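Local coordinates for protein ADP-ribosylating toxin CARDS (PDB 4TLV) that transfers ADP-ribosyl groups from NAD(+) to multiple target proteins and, as the main virulence factor of Mycoplasma pneumoniae, causes vacuolization of mammalian cells, at residues L446-Y449 with Y454-P457; R544-Y549 with Q553-I558; K286-Q291 with S399-Y404; M366-Q369 with Q375-V378; R133-D138 with T190-Q195. One frame throughout, in Å; residues are numbered along the deposited sequence.

Interaction 1 of 5, residues L446-Y449 with Y454-P457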
# COMPACT_ATOMS: atom_id res chain seq x y z
N LEU A 446 -8.33 -7.46 -13.88
CA LEU A 446 -9.17 -8.67 -14.02
C LEU A 446 -9.15 -9.19 -15.44
O LEU A 446 -9.14 -8.43 -16.39
CB LEU A 446 -10.62 -8.42 -13.61
CG LEU A 446 -10.84 -7.82 -12.22
CD1 LEU A 446 -12.33 -7.69 -11.97
CD2 LEU A 446 -10.15 -8.66 -11.13
N GLY A 447 -9.15 -10.51 -15.58
CA GLY A 447 -9.21 -11.12 -16.90
C GLY A 447 -9.61 -12.57 -16.77
O GLY A 447 -9.98 -13.03 -15.70
N TRP A 448 -9.55 -13.29 -17.88
CA TRP A 448 -9.71 -14.73 -17.82
C TRP A 448 -8.77 -15.38 -18.81
O TRP A 448 -8.17 -14.70 -19.66
CB TRP A 448 -11.17 -15.17 -17.97
CG TRP A 448 -11.89 -14.81 -19.26
CD1 TRP A 448 -12.45 -13.60 -19.57
CD2 TRP A 448 -12.18 -15.69 -20.36
NE1 TRP A 448 -13.06 -13.67 -20.81
CE2 TRP A 448 -12.91 -14.94 -21.31
CE3 TRP A 448 -11.90 -17.04 -20.63
CZ2 TRP A 448 -13.36 -15.49 -22.52
CZ3 TRP A 448 -12.35 -17.59 -21.84
CH2 TRP A 448 -13.07 -16.81 -22.77
N TYR A 449 -8.61 -16.70 -18.68
CA TYR A 449 -7.59 -17.44 -19.39
C TYR A 449 -8.22 -18.71 -19.95
O TYR A 449 -9.01 -19.37 -19.28
CB TYR A 449 -6.50 -17.83 -18.40
CG TYR A 449 -5.37 -18.63 -18.95
CD1 TYR A 449 -4.31 -18.02 -19.61
CD2 TYR A 449 -5.32 -20.01 -18.78
CE1 TYR A 449 -3.25 -18.75 -20.08
CE2 TYR A 449 -4.27 -20.75 -19.25
CZ TYR A 449 -3.24 -20.13 -19.90
OH TYR A 449 -2.19 -20.89 -20.37
N TYR A 454 -5.09 -15.19 -23.17
CA TYR A 454 -5.69 -14.25 -22.22
C TYR A 454 -6.84 -13.43 -22.81
O TYR A 454 -6.81 -13.03 -23.98
CB TYR A 454 -4.62 -13.29 -21.68
CG TYR A 454 -3.56 -13.97 -20.86
CD1 TYR A 454 -2.51 -14.64 -21.48
CD2 TYR A 454 -3.62 -13.98 -19.47
CE1 TYR A 454 -1.53 -15.27 -20.74
CE2 TYR A 454 -2.64 -14.61 -18.72
CZ TYR A 454 -1.60 -15.26 -19.35
OH TYR A 454 -0.63 -15.89 -18.61
N TYR A 455 -7.83 -13.16 -21.97
CA TYR A 455 -8.94 -12.29 -22.33
C TYR A 455 -9.15 -11.20 -21.29
O TYR A 455 -8.83 -11.37 -20.11
CB TYR A 455 -10.22 -13.09 -22.44
CG TYR A 455 -10.18 -14.11 -23.56
CD1 TYR A 455 -9.61 -15.36 -23.37
CD2 TYR A 455 -10.70 -13.81 -24.82
CE1 TYR A 455 -9.57 -16.31 -24.40
CE2 TYR A 455 -10.67 -14.75 -25.86
CZ TYR A 455 -10.11 -15.99 -25.64
OH TYR A 455 -10.07 -16.91 -26.67
N THR A 456 -9.72 -10.09 -21.75
CA THR A 456 -9.93 -8.91 -20.92
C THR A 456 -11.39 -8.45 -21.08
O THR A 456 -11.99 -8.59 -22.15
CB THR A 456 -8.94 -7.79 -21.31
OG1 THR A 456 -8.97 -6.75 -20.34
CG2 THR A 456 -9.26 -7.22 -22.70
N PRO A 457 -11.99 -7.92 -20.00
CA PRO A 457 -13.37 -7.44 -20.08
C PRO A 457 -13.46 -6.23 -21.00
O PRO A 457 -12.50 -5.46 -21.13
CB PRO A 457 -13.68 -7.00 -18.65
CG PRO A 457 -12.54 -7.46 -17.82
CD PRO A 457 -11.37 -7.62 -18.71
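W448 and Y455 stack across a beta hairpin, built from strands 448-450 and 453-457, in the C-terminal beta-trefoil domain (D3). They are a hydrogen-bonded antiparallel pair: W448 N donates to Y455 O at 3.0 Å, and Y455 N returns a bond to W448 O at 2.8 Å. On the face of the hairpin that carries both side chains, the six-membered ring of W448 and the ring of Y455 form an offset stack, with centroids 4.1 Å apart and planes within 10° of parallel. The indole is brought there by a first torsion that sets CG between the backbone N and the carbonyl carbon (chi1 61°). Closer to the backbone, Y455 CB sits over the five-membered ring, 3.5 Å from its centroid, a CH-pi contact continuous with the stack. Beyond the pair, W448 NE1 is hydrogen-bonded to S463, and W567 meets the indole at a steep angle.

The next pair, Y449 with Y454, is non-hydrogen-bonded and uses the opposite face. Here the rings are T-shaped: the CD1-CE1 edge of Y449 is directed at the face of Y454, with planes 68° apart and centroids at 5.1 Å. Y449 CD1 lies over the middle of the Y454 ring. L541 and L583 touch both tyrosines, and K467 makes a cation-pi contact with Y454. At the other end, away from the aromatic rings, the carbonyl oxygen L446 O meets the proline ring at P457 CD, 3.3 Å away.

Interaction 2 of 5, residues R544-Y549 with Q553-I558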
# COMPACT_ATOMS: atom_id res chain seq x y z
N ARG A 544 -9.06 -16.18 -8.65
CA ARG A 544 -10.00 -16.08 -7.54
C ARG A 544 -11.42 -16.23 -8.08
O ARG A 544 -11.68 -15.96 -9.26
CB ARG A 544 -9.92 -14.71 -6.86
CG ARG A 544 -8.56 -14.38 -6.22
CD ARG A 544 -8.31 -15.25 -4.97
NE ARG A 544 -7.10 -14.78 -4.27
CZ ARG A 544 -5.86 -15.06 -4.65
NH1 ARG A 544 -5.62 -15.82 -5.72
NH2 ARG A 544 -4.84 -14.58 -3.95
N HIS A 545 -12.34 -16.63 -7.21
CA HIS A 545 -13.76 -16.44 -7.47
C HIS A 545 -14.15 -15.03 -7.02
O HIS A 545 -13.54 -14.48 -6.10
CB HIS A 545 -14.60 -17.49 -6.73
CG HIS A 545 -14.39 -18.88 -7.24
ND1 HIS A 545 -14.54 -20.00 -6.45
CD2 HIS A 545 -14.00 -19.33 -8.46
CE1 HIS A 545 -14.28 -21.08 -7.17
NE2 HIS A 545 -13.94 -20.70 -8.39
N ILE A 546 -15.14 -14.44 -7.67
CA ILE A 546 -15.62 -13.10 -7.31
C ILE A 546 -17.12 -13.15 -7.10
O ILE A 546 -17.85 -13.66 -7.93
CB ILE A 546 -15.24 -12.06 -8.40
CG1 ILE A 546 -13.71 -11.99 -8.55
CG2 ILE A 546 -15.81 -10.68 -8.04
CD1 ILE A 546 -13.22 -11.08 -9.66
N ARG A 547 -17.58 -12.64 -5.96
CA ARG A 547 -19.00 -12.65 -5.61
C ARG A 547 -19.48 -11.26 -5.21
O ARG A 547 -18.71 -10.45 -4.71
CB ARG A 547 -19.26 -13.62 -4.47
CG ARG A 547 -19.07 -15.09 -4.86
CD ARG A 547 -19.43 -16.04 -3.72
NE ARG A 547 -19.35 -17.43 -4.18
CZ ARG A 547 -18.23 -18.15 -4.20
NH1 ARG A 547 -17.08 -17.62 -3.79
NH2 ARG A 547 -18.26 -19.41 -4.63
N CYS A 548 -20.77 -11.02 -5.40
CA CYS A 548 -21.37 -9.74 -5.06
C CYS A 548 -21.87 -9.77 -3.61
O CYS A 548 -22.43 -10.77 -3.16
CB CYS A 548 -22.52 -9.46 -6.05
SG CYS A 548 -23.48 -8.00 -5.71
N TYR A 549 -21.67 -8.68 -2.87
CA TYR A 549 -22.17 -8.60 -1.50
C TYR A 549 -23.67 -8.85 -1.39
O TYR A 549 -24.14 -9.39 -0.39
CB TYR A 549 -21.95 -7.21 -0.90
CG TYR A 549 -20.58 -6.88 -0.30
CD1 TYR A 549 -19.40 -7.07 -1.01
CD2 TYR A 549 -20.50 -6.30 0.96
CE1 TYR A 549 -18.16 -6.70 -0.45
CE2 TYR A 549 -19.28 -5.94 1.52
CZ TYR A 549 -18.11 -6.15 0.80
OH TYR A 549 -16.90 -5.76 1.35
N GLN A 553 -24.13 -13.45 -5.47
CA GLN A 553 -24.14 -13.75 -6.89
C GLN A 553 -22.72 -13.84 -7.38
O GLN A 553 -21.90 -12.97 -7.03
CB GLN A 553 -24.87 -12.65 -7.67
CG GLN A 553 -26.31 -12.41 -7.23
CD GLN A 553 -26.47 -11.36 -6.13
OE1 GLN A 553 -25.54 -11.08 -5.35
NE2 GLN A 553 -27.65 -10.77 -6.06
N GLN A 554 -22.43 -14.86 -8.19
CA GLN A 554 -21.06 -15.15 -8.59
C GLN A 554 -20.72 -14.71 -10.01
O GLN A 554 -21.42 -15.04 -10.98
CB GLN A 554 -20.73 -16.64 -8.43
CG GLN A 554 -19.25 -16.92 -8.65
CD GLN A 554 -18.87 -18.38 -8.41
OE1 GLN A 554 -19.70 -19.19 -7.98
NE2 GLN A 554 -17.61 -18.72 -8.69
N LEU A 555 -19.63 -13.96 -10.13
CA LEU A 555 -19.14 -13.50 -11.43
C LEU A 555 -18.55 -14.66 -12.21
O LEU A 555 -17.69 -15.39 -11.71
CB LEU A 555 -18.07 -12.42 -11.23
CG LEU A 555 -17.67 -11.62 -12.46
CD1 LEU A 555 -18.88 -10.80 -12.95
CD2 LEU A 555 -16.49 -10.71 -12.17
N LYS A 556 -19.00 -14.83 -13.46
CA LYS A 556 -18.42 -15.82 -14.36
C LYS A 556 -18.39 -15.31 -15.80
O LYS A 556 -18.96 -14.25 -16.10
CB LYS A 556 -19.20 -17.14 -14.30
CG LYS A 556 -19.27 -17.76 -12.92
CD LYS A 556 -19.77 -19.21 -13.01
CE LYS A 556 -20.26 -19.71 -11.67
NZ LYS A 556 -20.85 -21.08 -11.79
N VAL A 557 -17.73 -16.06 -16.67
CA VAL A 557 -17.64 -15.72 -18.09
C VAL A 557 -17.98 -16.93 -18.97
O VAL A 557 -17.55 -18.05 -18.70
CB VAL A 557 -16.23 -15.25 -18.48
CG1 VAL A 557 -16.23 -14.72 -19.89
CG2 VAL A 557 -15.73 -14.18 -17.55
N ILE A 558 -18.75 -16.69 -20.03
CA ILE A 558 -19.08 -17.76 -20.97
C ILE A 558 -17.88 -18.10 -21.83
O ILE A 558 -17.21 -17.22 -22.35
CB ILE A 558 -20.30 -17.39 -21.85
CG1 ILE A 558 -21.52 -17.15 -20.96
CG2 ILE A 558 -20.58 -18.50 -22.87
CD1 ILE A 558 -22.73 -16.57 -21.69
O HOH W 1 -16.03 -16.37 -9.79
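Q554 lays its side-chain amide against two residues of the facing strand. Its NE2 stands over one face of the H545 imidazole, 3.5 Å from H545 CG, with amide and ring planes 58° apart. Its OE1 is turned to the guanidinium of R547, 3.7 Å from R547 NH2, a proximity rather than a bond. The extended chain, with CG opposite the backbone N (chi1 -171°), carries the amide this far. Q553 OE1 lies 3.5 Å from C548 CB.

The backbones meet at a single bridge, R547 with Q554. L555 N donates to I546 O at 2.8 Å, and C548 N donates to Q553 O, also at 2.8 Å. The strands diverge from there, their directions 126° apart. I546 and L555 lie flank to flank, with I546 CB 4.0 Å from L555 CB. Where the backbones separate, a water accepts from I546 N and from Q554 NE2 (3.0 Å) and donates to L555 O (2.7 Å).

In the second shell, Q553 OE1 is bonded to D551 N and its NE2 to the carbonyl of L498. D531 accepts from H545 ND1 and forms a salt bridge with R547 NH1, so one carboxylate positions both partners of the Q554 amide. Strand 578-583 lies between 543-548 and 554-558 in the order of the D3 sheet, and its D580 touches H545 and Q554. The water thus supplies polar partners where direct pairing lapses, and D531 probably offsets positive charge beside the neutral amide.

Interaction 3 of 5, residues K286-Q291 with S399-Y404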
# COMPACT_ATOMS: atom_id res chain seq x y z
N LYS A 286 20.49 24.70 -12.07
CA LYS A 286 19.23 25.24 -12.53
C LYS A 286 18.08 24.69 -11.69
O LYS A 286 18.13 23.54 -11.24
CB LYS A 286 19.01 24.90 -14.01
CG LYS A 286 19.95 25.64 -14.95
CD LYS A 286 19.71 25.27 -16.40
CE LYS A 286 20.66 26.04 -17.31
NZ LYS A 286 20.37 25.80 -18.75
N THR A 287 17.06 25.51 -11.48
CA THR A 287 15.95 25.14 -10.61
C THR A 287 14.66 25.02 -11.40
O THR A 287 14.38 25.84 -12.27
CB THR A 287 15.79 26.16 -9.46
OG1 THR A 287 17.02 26.22 -8.72
CG2 THR A 287 14.64 25.76 -8.51
N PHE A 288 13.87 24.00 -11.07
CA PHE A 288 12.64 23.72 -11.79
C PHE A 288 11.49 23.45 -10.84
O PHE A 288 11.68 22.95 -9.74
CB PHE A 288 12.78 22.47 -12.66
CG PHE A 288 13.90 22.54 -13.67
CD1 PHE A 288 15.18 22.15 -13.33
CD2 PHE A 288 13.66 22.98 -14.95
CE1 PHE A 288 16.21 22.20 -14.26
CE2 PHE A 288 14.69 23.03 -15.89
CZ PHE A 288 15.97 22.64 -15.54
N MET A 289 10.29 23.74 -11.32
CA MET A 289 9.08 23.34 -10.63
C MET A 289 8.50 22.12 -11.34
O MET A 289 8.37 22.10 -12.57
CB MET A 289 8.05 24.46 -10.65
CG MET A 289 8.44 25.65 -9.81
SD MET A 289 7.28 27.00 -10.06
CE MET A 289 7.72 27.57 -11.69
N LEU A 290 8.16 21.11 -10.55
CA LEU A 290 7.45 19.95 -11.04
C LEU A 290 6.02 20.33 -11.37
O LEU A 290 5.36 20.99 -10.56
CB LEU A 290 7.46 18.87 -9.96
CG LEU A 290 6.84 17.53 -10.33
CD1 LEU A 290 7.69 16.85 -11.42
CD2 LEU A 290 6.74 16.66 -9.09
N GLN A 291 5.53 19.92 -12.54
CA GLN A 291 4.14 20.19 -12.91
C GLN A 291 3.55 19.00 -13.66
O GLN A 291 4.29 18.17 -14.18
CB GLN A 291 4.05 21.47 -13.76
CG GLN A 291 4.44 22.71 -12.98
CD GLN A 291 4.31 23.97 -13.77
OE1 GLN A 291 3.96 23.94 -14.94
NE2 GLN A 291 4.60 25.10 -13.13
N SER A 399 9.88 25.20 -23.25
CA SER A 399 9.35 25.68 -21.98
C SER A 399 9.20 24.57 -20.94
O SER A 399 9.27 24.81 -19.74
CB SER A 399 7.99 26.35 -22.21
OG SER A 399 7.29 26.55 -20.99
N GLN A 400 8.99 23.35 -21.41
CA GLN A 400 8.74 22.22 -20.53
C GLN A 400 9.76 21.13 -20.81
O GLN A 400 10.04 20.83 -21.96
CB GLN A 400 7.32 21.67 -20.76
CG GLN A 400 6.22 22.67 -20.49
CD GLN A 400 4.83 22.12 -20.75
OE1 GLN A 400 4.68 21.02 -21.31
NE2 GLN A 400 3.81 22.87 -20.36
N HIS A 401 10.30 20.55 -19.75
CA HIS A 401 11.28 19.48 -19.92
C HIS A 401 10.78 18.18 -19.31
O HIS A 401 10.15 18.18 -18.25
CB HIS A 401 12.61 19.89 -19.30
CG HIS A 401 13.13 21.20 -19.81
ND1 HIS A 401 13.93 21.49 -20.87
CD2 HIS A 401 12.80 22.41 -19.24
CE1 HIS A 401 14.09 22.85 -20.89
NE2 HIS A 401 13.39 23.38 -19.91
N ASP A 402 11.07 17.08 -20.00
CA ASP A 402 10.68 15.77 -19.54
C ASP A 402 11.47 15.33 -18.32
O ASP A 402 12.61 15.78 -18.10
CB ASP A 402 10.83 14.75 -20.67
CG ASP A 402 9.74 14.86 -21.71
OD1 ASP A 402 8.82 15.69 -21.54
OD2 ASP A 402 9.79 14.11 -22.71
N LEU A 403 10.87 14.45 -17.53
CA LEU A 403 11.47 13.95 -16.30
C LEU A 403 11.77 12.46 -16.43
O LEU A 403 10.90 11.69 -16.81
CB LEU A 403 10.53 14.20 -15.11
CG LEU A 403 11.00 13.69 -13.75
CD1 LEU A 403 12.26 14.44 -13.31
CD2 LEU A 403 9.87 13.83 -12.70
N TYR A 404 13.00 12.07 -16.10
CA TYR A 404 13.43 10.68 -16.23
C TYR A 404 13.90 10.10 -14.91
O TYR A 404 14.17 10.82 -13.96
CB TYR A 404 14.56 10.55 -17.25
CG TYR A 404 14.28 11.22 -18.58
CD1 TYR A 404 13.43 10.64 -19.52
CD2 TYR A 404 14.86 12.44 -18.89
CE1 TYR A 404 13.16 11.27 -20.73
CE2 TYR A 404 14.61 13.08 -20.10
CZ TYR A 404 13.77 12.48 -21.02
OH TYR A 404 13.52 13.12 -22.21
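F288 is the first residue of strand 287-293 to touch the other segment, sending its ring across to H401. The two rings make an offset edge-to-face pair, the phenyl edge directed at the imidazole face, with centroids 5.7 Å apart and planes at 74°. The nearest atoms are F288 CE2 and H401 CD2, at 3.9 Å. W392 meets both rings edge-to-face, making a three-ring aromatic group. Two residues on, L290 reaches L403 through a single methyl pair, L290 CD1 to L403 CD2 at 3.9 Å, the side chains crossing at about a right angle. L290 has CG opposite its backbone N (chi1 -176°), which carries the branch toward L403.

The backbones are well apart, with F288 CA 9.3 Å from H401 CA, and strand 298-303 pairs with both 287-293 and 401-407 in the curled sheet of the D2 beta-trefoil. The contact therefore spans the inside of that curl, where L418 of strand 415-421 touches both F288 and L403.

Chemically the junction is carbon against carbon. H401 ND1 is hydrogen-bonded to S396, while carbon CD2 of the imidazole faces F288, and cohesion across the gap probably rests mainly on dispersion, with an electrostatic share from the edge-to-face rings.

Interaction 4 of 5, residues M366-Q369 with Q375-V378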
# COMPACT_ATOMS: atom_id res chain seq x y z
N MET A 366 12.58 9.18 -0.79
CA MET A 366 13.23 10.49 -0.76
C MET A 366 14.27 10.52 0.35
O MET A 366 13.94 10.43 1.53
CB MET A 366 12.20 11.59 -0.54
CG MET A 366 11.12 11.57 -1.62
SD MET A 366 10.20 13.10 -1.62
CE MET A 366 8.88 12.67 -2.75
N THR A 367 15.53 10.63 -0.03
CA THR A 367 16.60 10.43 0.94
C THR A 367 17.51 11.67 1.03
O THR A 367 18.00 12.15 0.01
CB THR A 367 17.43 9.19 0.58
OG1 THR A 367 18.08 9.40 -0.68
CG2 THR A 367 16.54 7.98 0.42
N PRO A 368 17.73 12.18 2.25
CA PRO A 368 18.47 13.43 2.42
C PRO A 368 19.91 13.19 1.99
O PRO A 368 20.44 12.14 2.31
CB PRO A 368 18.42 13.69 3.94
CG PRO A 368 17.62 12.57 4.54
CD PRO A 368 17.45 11.50 3.52
N GLN A 369 20.51 14.13 1.27
CA GLN A 369 21.87 13.92 0.76
C GLN A 369 22.93 14.76 1.49
O GLN A 369 24.12 14.48 1.40
CB GLN A 369 21.92 14.18 -0.75
CG GLN A 369 21.04 13.23 -1.55
CD GLN A 369 21.47 11.79 -1.43
OE1 GLN A 369 20.77 10.95 -0.84
NE2 GLN A 369 22.63 11.49 -1.99
N GLN A 375 18.48 18.73 0.95
CA GLN A 375 18.54 18.26 -0.44
C GLN A 375 18.22 16.77 -0.48
O GLN A 375 18.83 15.98 0.22
CB GLN A 375 19.93 18.52 -1.03
CG GLN A 375 20.31 19.99 -1.03
CD GLN A 375 21.81 20.21 -1.10
OE1 GLN A 375 22.58 19.27 -1.30
NE2 GLN A 375 22.24 21.46 -0.93
N PHE A 376 17.27 16.39 -1.33
CA PHE A 376 16.74 15.04 -1.30
C PHE A 376 16.78 14.36 -2.67
O PHE A 376 16.26 14.88 -3.64
CB PHE A 376 15.30 15.07 -0.77
CG PHE A 376 15.20 15.48 0.68
CD1 PHE A 376 15.32 16.81 1.04
CD2 PHE A 376 14.97 14.53 1.66
CE1 PHE A 376 15.23 17.19 2.39
CE2 PHE A 376 14.88 14.91 3.00
CZ PHE A 376 15.01 16.23 3.36
N ARG A 377 17.40 13.19 -2.71
CA ARG A 377 17.39 12.35 -3.89
C ARG A 377 16.07 11.59 -3.93
O ARG A 377 15.60 11.08 -2.92
CB ARG A 377 18.56 11.38 -3.85
CG ARG A 377 18.48 10.20 -4.86
CD ARG A 377 19.80 9.41 -4.84
NE ARG A 377 20.90 10.22 -5.38
CZ ARG A 377 22.18 10.14 -4.99
NH1 ARG A 377 22.55 9.29 -4.03
NH2 ARG A 377 23.08 10.90 -5.57
N VAL A 378 15.47 11.54 -5.10
CA VAL A 378 14.18 10.86 -5.26
C VAL A 378 14.41 9.63 -6.11
O VAL A 378 14.83 9.75 -7.26
CB VAL A 378 13.16 11.80 -5.92
CG1 VAL A 378 11.82 11.09 -6.18
CG2 VAL A 378 12.95 13.04 -5.04
O HOH W 2 16.09 8.25 -2.60
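T367 and R377 exchange both backbone hydrogen bonds of their antiparallel pair: T367 N donates to R377 O at 2.9 Å, and R377 N to T367 O at 3.0 Å. A third bond, Q369 N to Q375 O at 2.7 Å, closes the hairpin toward its turn, where Q375 N is taken up by D370 OD1. R377 O has a further donor in a water, 2.9 Å away, that also bonds T367 OG1 at 3.0 Å. The hydroxyl can share this water because it lies between its own backbone N and carbonyl carbon (chi1 64°). M366 CA adds a CA-H...O contact to the same R377 O at 3.3 Å.

P368 has no N-H to give, and its non-hydrogen-bonded position opposite F376 needs none. Instead P368 CA rests over the phenyl face, 4.2 Å from the ring centroid. On the same face of the hairpin M366 packs alongside V378, M366 CG being 4.1 Å from V378 CG2. The charged end of R377, on the other face, forms a salt bridge through NE with E417.

Within the D2 beta-trefoil, strand 375-380 lies between 364-368 and 415-421. F376 bonds I420 through the backbone, and I420 packs on both M366 and V378, while V422 and V432 touch F376.

Interaction 5 of 5, residues R133-D138 with T190-Q195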
# COMPACT_ATOMS: atom_id res chain seq x y z
N ARG A 133 2.10 -2.55 5.38
CA ARG A 133 2.55 -3.75 4.68
C ARG A 133 2.87 -4.85 5.68
O ARG A 133 3.89 -5.53 5.55
CB ARG A 133 3.80 -3.44 3.83
CG ARG A 133 3.59 -2.36 2.76
CD ARG A 133 2.99 -2.91 1.47
NE ARG A 133 3.87 -3.84 0.74
CZ ARG A 133 4.81 -3.48 -0.14
NH1 ARG A 133 5.05 -2.19 -0.41
NH2 ARG A 133 5.52 -4.42 -0.76
N GLU A 134 2.01 -5.03 6.67
CA GLU A 134 2.35 -5.90 7.81
C GLU A 134 2.33 -7.39 7.49
O GLU A 134 1.38 -7.91 6.93
CB GLU A 134 1.44 -5.66 9.04
CG GLU A 134 1.79 -6.63 10.19
CD GLU A 134 1.05 -6.36 11.49
OE1 GLU A 134 0.13 -5.52 11.51
OE2 GLU A 134 1.40 -7.01 12.50
N TRP A 135 3.41 -8.06 7.86
CA TRP A 135 3.43 -9.52 7.95
C TRP A 135 3.61 -9.77 9.44
O TRP A 135 4.52 -9.21 10.07
CB TRP A 135 4.62 -10.09 7.17
CG TRP A 135 4.40 -10.09 5.69
CD1 TRP A 135 4.52 -9.03 4.85
CD2 TRP A 135 4.00 -11.20 4.88
NE1 TRP A 135 4.23 -9.41 3.56
CE2 TRP A 135 3.91 -10.74 3.55
CE3 TRP A 135 3.72 -12.56 5.15
CZ2 TRP A 135 3.56 -11.58 2.49
CZ3 TRP A 135 3.36 -13.38 4.11
CH2 TRP A 135 3.28 -12.89 2.78
N PHE A 136 2.71 -10.54 10.04
CA PHE A 136 2.85 -10.84 11.46
C PHE A 136 3.32 -12.26 11.62
O PHE A 136 3.04 -13.12 10.77
CB PHE A 136 1.54 -10.58 12.22
CG PHE A 136 0.39 -11.48 11.83
CD1 PHE A 136 -0.43 -11.15 10.75
CD2 PHE A 136 0.10 -12.63 12.56
CE1 PHE A 136 -1.50 -11.95 10.39
CE2 PHE A 136 -0.98 -13.44 12.20
CZ PHE A 136 -1.79 -13.09 11.12
N THR A 137 4.06 -12.53 12.70
CA THR A 137 4.51 -13.89 12.96
C THR A 137 3.59 -14.48 14.01
O THR A 137 3.10 -13.78 14.91
CB THR A 137 5.96 -13.95 13.45
OG1 THR A 137 6.06 -13.28 14.71
CG2 THR A 137 6.89 -13.28 12.44
N ASP A 138 3.32 -15.78 13.87
CA ASP A 138 2.46 -16.48 14.79
C ASP A 138 3.43 -16.97 15.86
O ASP A 138 3.91 -18.11 15.81
CB ASP A 138 1.77 -17.64 14.06
CG ASP A 138 0.64 -18.27 14.85
OD1 ASP A 138 0.43 -17.88 16.03
OD2 ASP A 138 -0.04 -19.15 14.29
N THR A 190 13.99 -20.00 2.86
CA THR A 190 12.57 -20.16 3.15
C THR A 190 11.79 -19.01 2.52
O THR A 190 12.37 -18.12 1.90
CB THR A 190 12.32 -20.15 4.68
OG1 THR A 190 12.91 -18.97 5.25
CG2 THR A 190 12.95 -21.36 5.33
N GLN A 191 10.47 -19.02 2.67
CA GLN A 191 9.65 -17.90 2.23
C GLN A 191 8.47 -17.73 3.19
O GLN A 191 8.10 -18.67 3.88
CB GLN A 191 9.12 -18.15 0.82
CG GLN A 191 8.17 -19.34 0.77
CD GLN A 191 7.43 -19.44 -0.56
OE1 GLN A 191 8.17 -19.38 -1.65
NE2 GLN A 191 6.20 -19.58 -0.59
N ALA A 192 7.89 -16.54 3.23
CA ALA A 192 6.73 -16.30 4.08
C ALA A 192 5.59 -17.23 3.65
O ALA A 192 5.54 -17.65 2.50
CB ALA A 192 6.29 -14.84 3.99
N ASN A 193 4.69 -17.53 4.57
CA ASN A 193 3.52 -18.34 4.22
C ASN A 193 2.65 -17.62 3.17
O ASN A 193 2.31 -16.45 3.35
CB ASN A 193 2.69 -18.63 5.48
CG ASN A 193 1.85 -19.88 5.32
OD1 ASN A 193 1.19 -20.07 4.30
ND2 ASN A 193 1.92 -20.78 6.31
N ASP A 194 2.29 -18.30 2.08
CA ASP A 194 1.45 -17.64 1.07
C ASP A 194 -0.05 -17.78 1.33
O ASP A 194 -0.86 -17.33 0.53
CB ASP A 194 1.79 -18.06 -0.38
CG ASP A 194 1.55 -19.54 -0.66
OD1 ASP A 194 1.06 -20.27 0.23
OD2 ASP A 194 1.86 -19.99 -1.79
N GLN A 195 -0.39 -18.40 2.46
CA GLN A 195 -1.80 -18.58 2.83
C GLN A 195 -2.28 -17.56 3.84
O GLN A 195 -1.50 -17.05 4.64
CB GLN A 195 -2.00 -19.97 3.44
CG GLN A 195 -1.23 -21.07 2.77
CD GLN A 195 -2.09 -21.88 1.89
OE1 GLN A 195 -2.59 -22.93 2.30
NE2 GLN A 195 -2.28 -21.43 0.66
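The backbones of W135 and A192 stay apart, their CA atoms 8.5 Å from each other at closest register, so the W135 side chain must bridge the gap, meeting the A192 methyl and the N193 carbonyl. Residues 134-138 form the middle strand of a three-stranded antiparallel sheet, between 49-53 and 89-91; residues 190-195 are an irregular loop. W135 reaches across with its six-membered ring, CG lying opposite the carbonyl carbon (chi1 -76°). Its CZ3 corner does the touching: A192 CB is 3.3 Å from W135 CZ3, a tight apolar approach, and CB is also 3.6 Å from CE3. Level with the ring, at its rim, the carbonyl oxygen N193 O lies 3.3 Å from the same CZ3. The indole nitrogen is used in the other direction, W135 NE1 bonding to E54, which should help to fix the ring's rotation.

The loop has its own restraint. N193 OD1 accepts from Q195 N at 2.9 Å (N-H...O angle 155°), while N193 ND2 bonds the carbonyl of Q87. Both ends of that amide are thus engaged, and the loop is tied to the region just before strand 89-91.

In sum, an Asx turn at N193 shapes a loop that abuts the CZ3 edge of the tryptophan on the small sheet of the pertussis-toxin-like mono-ADP-ribosyltransferase domain.

Overall arrangement
The contacts sample all three domains. Interactions 1 and 2 share the D3 trefoil, their centres 14 Å apart, and touch directly: W448 NE1 is 3.5 Å from V557 CG1. Interactions 3 and 4 share the branched sheet of the D2 trefoil, with centres 17 Å and nearest atoms about 7 Å apart; along the chain, the hairpin of interaction 4 falls between the two segments of interaction 3. Interaction 5 lies in the catalytic mART domain, and its nearest atoms come within about 7 Å of interaction 2, against about 14 Å for interaction 4. The region inferred to hold the NAD(+) pocket, residues 208-258, follows the loop of interaction 5 in sequence.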